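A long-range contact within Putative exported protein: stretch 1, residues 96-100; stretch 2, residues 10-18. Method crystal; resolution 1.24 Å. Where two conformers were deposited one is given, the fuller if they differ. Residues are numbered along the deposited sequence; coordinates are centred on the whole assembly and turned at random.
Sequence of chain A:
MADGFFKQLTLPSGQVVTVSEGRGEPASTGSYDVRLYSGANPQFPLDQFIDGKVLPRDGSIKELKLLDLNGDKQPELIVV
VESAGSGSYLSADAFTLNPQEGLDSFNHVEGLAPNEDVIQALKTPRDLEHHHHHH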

# COMPACT_ATOMS: atom_id res chain seq x y z
N THR A 96 14.19 -15.86 3.62
CA THR A 96 14.89 -16.80 4.48
C THR A 96 16.01 -16.06 5.19
O THR A 96 16.59 -15.13 4.62
CB THR A 96 15.47 -18.00 3.72
OG1 THR A 96 16.21 -17.54 2.59
CG2 THR A 96 14.36 -18.90 3.25
N LEU A 97 16.26 -16.46 6.44
CA LEU A 97 17.27 -15.87 7.31
C LEU A 97 17.74 -16.87 8.39
O LEU A 97 16.96 -17.31 9.25
CB LEU A 97 16.77 -14.61 8.01
CG LEU A 97 15.34 -14.16 7.83
CD1 LEU A 97 14.37 -15.11 8.50
CD2 LEU A 97 15.19 -12.80 8.40
N ASN A 98 19.01 -17.22 8.36
CA ASN A 98 19.57 -18.14 9.35
C ASN A 98 21.09 -17.96 9.46
O ASN A 98 21.72 -17.33 8.61
CB ASN A 98 19.19 -19.59 9.01
CG ASN A 98 19.61 -19.98 7.62
OD1 ASN A 98 20.80 -20.10 7.33
ND2 ASN A 98 18.63 -20.20 6.75
N PRO A 99 21.68 -18.52 10.51
CA PRO A 99 23.13 -18.34 10.68
C PRO A 99 23.96 -18.96 9.56
O PRO A 99 25.01 -18.42 9.21
CB PRO A 99 23.41 -19.06 12.01
CG PRO A 99 22.12 -19.04 12.73
CD PRO A 99 21.06 -19.16 11.68
N GLN A 100 23.50 -20.07 8.99
CA GLN A 100 24.29 -20.82 8.02
C GLN A 100 24.38 -20.12 6.66
O GLN A 100 25.44 -20.08 6.04
CB GLN A 100 23.71 -22.23 7.83
CG GLN A 100 23.77 -23.13 9.07
CD GLN A 100 22.83 -22.68 10.18
OE1 GLN A 100 21.75 -22.14 9.93
NE2 GLN A 100 23.25 -22.90 11.43
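Stretch 2 10-18: TLPSGQVVT

No clear direct hydrogen bond joins these two stretches, although backbone carbonyls of stretch 1 face polar side chains of stretch 2; two waters link the Gln 15 and Ser 13 side chains to those carbonyls. The stretches come from distant parts of the sequence, at least 80 residues separating any two that touch, and the nearest CA atoms, those of Asn 98 and Ser 13, stay 7.0 Å apart. The backbones do not pair; side chains and water span the interval between the stretches.

Stretch 2 approaches as a turn that leads into a strand, which runs roughly opposed to that of stretch 1. Leu 11 to Gly 14 form a type I beta turn, closed by Gly 14 N to Leu 11 O at 2.9 Å; Leu 11 N to Gln 15 O, 2.8 Å, ties its base. Gly 14, at phi 99°, takes a backbone shape in which a CB would jam against the carbonyl O of Ser 13. Ser 13 adds a brace, its OG accepting from Gln 15 N at 3.1 Å.

From this turn Gln 15 reaches over the place where the strand of stretch 1 ends. Its OE1 lies 3.2 Å from Asn 98 C and its NE2 3.4 Å from Pro 99 CA. OE1 is also 3.3 Å from Asn 98 N, but the angle is too poor for a hydrogen bond. Water supplies the links instead: water 1 bonds Ser 13 OG (2.6 Å), Gln 15 OE1 (2.7 Å) and Leu 97 O (2.9 Å), while water 2 accepts from Gln 15 NE2 (3.2 Å) and donates to Asn 98 O (3.0 Å).

The apolar part centres on Leu 97, whose CD2 meets Leu 11 CD2 at 4.2 Å and Val 17 CG2 at 4.1 Å. Asn 98 points its CB away, and Pro 99 CD rests 4.0 Å from Ser 13 CB. The rule here is a leucine anchor beside a hydrated glutamine bridge.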

# COMPACT_ATOMS: atom_id res chain seq x y z
N THR A 10 13.68 -10.48 17.16
CA THR A 10 14.63 -11.55 17.43
C THR A 10 14.10 -12.85 16.86
O THR A 10 12.97 -13.26 17.15
CB THR A 10 14.87 -11.71 18.92
OG1 THR A 10 15.39 -10.48 19.42
CG2 THR A 10 15.85 -12.84 19.19
N LEU A 11 14.91 -13.53 16.07
CA LEU A 11 14.56 -14.82 15.50
C LEU A 11 14.86 -15.92 16.51
O LEU A 11 15.68 -15.75 17.42
CB LEU A 11 15.37 -15.09 14.24
CG LEU A 11 15.06 -14.50 12.85
CD1 LEU A 11 13.69 -13.87 12.80
CD2 LEU A 11 16.13 -13.58 12.37
N PRO A 12 14.20 -17.09 16.36
CA PRO A 12 14.48 -18.18 17.31
C PRO A 12 15.96 -18.59 17.34
O PRO A 12 16.45 -19.06 18.37
CB PRO A 12 13.60 -19.33 16.78
CG PRO A 12 12.52 -18.68 16.07
CD PRO A 12 13.08 -17.42 15.46
N SER A 13 16.67 -18.39 16.24
CA SER A 13 18.09 -18.71 16.18
C SER A 13 18.95 -17.78 17.05
O SER A 13 20.12 -18.07 17.30
CB SER A 13 18.58 -18.54 14.75
OG SER A 13 18.49 -17.17 14.39
N GLY A 14 18.39 -16.65 17.47
CA GLY A 14 19.16 -15.61 18.13
C GLY A 14 19.56 -14.46 17.23
O GLY A 14 19.94 -13.40 17.73
N GLN A 15 19.50 -14.65 15.91
CA GLN A 15 19.74 -13.54 15.00
C GLN A 15 18.66 -12.51 15.18
O GLN A 15 17.57 -12.79 15.71
CB GLN A 15 19.76 -14.00 13.56
CG GLN A 15 20.87 -14.94 13.22
CD GLN A 15 20.97 -15.18 11.71
OE1 GLN A 15 19.98 -15.45 11.03
NE2 GLN A 15 22.17 -15.07 11.20
N VAL A 16 18.94 -11.30 14.71
CA VAL A 16 18.04 -10.19 14.87
C VAL A 16 17.84 -9.54 13.51
O VAL A 16 18.79 -9.40 12.74
CB VAL A 16 18.60 -9.17 15.88
CG1 VAL A 16 17.76 -7.91 15.93
CG2 VAL A 16 18.73 -9.83 17.24
N VAL A 17 16.61 -9.14 13.22
CA VAL A 17 16.30 -8.49 11.96
C VAL A 17 15.63 -7.15 12.25
O VAL A 17 14.85 -7.03 13.18
CB VAL A 17 15.45 -9.44 11.04
CG1 VAL A 17 14.05 -9.64 11.57
CG2 VAL A 17 15.37 -8.93 9.65
N THR A 18 15.93 -6.15 11.43
CA THR A 18 15.16 -4.92 11.42
C THR A 18 14.56 -4.71 10.04
O THR A 18 15.10 -5.15 9.04
CB THR A 18 15.98 -3.70 11.82
OG1 THR A 18 16.94 -3.44 10.81
CG2 THR A 18 16.66 -3.89 13.16
O HOH W 1 17.75 -16.63 11.95
O HOH W 2 24.12 -15.60 8.72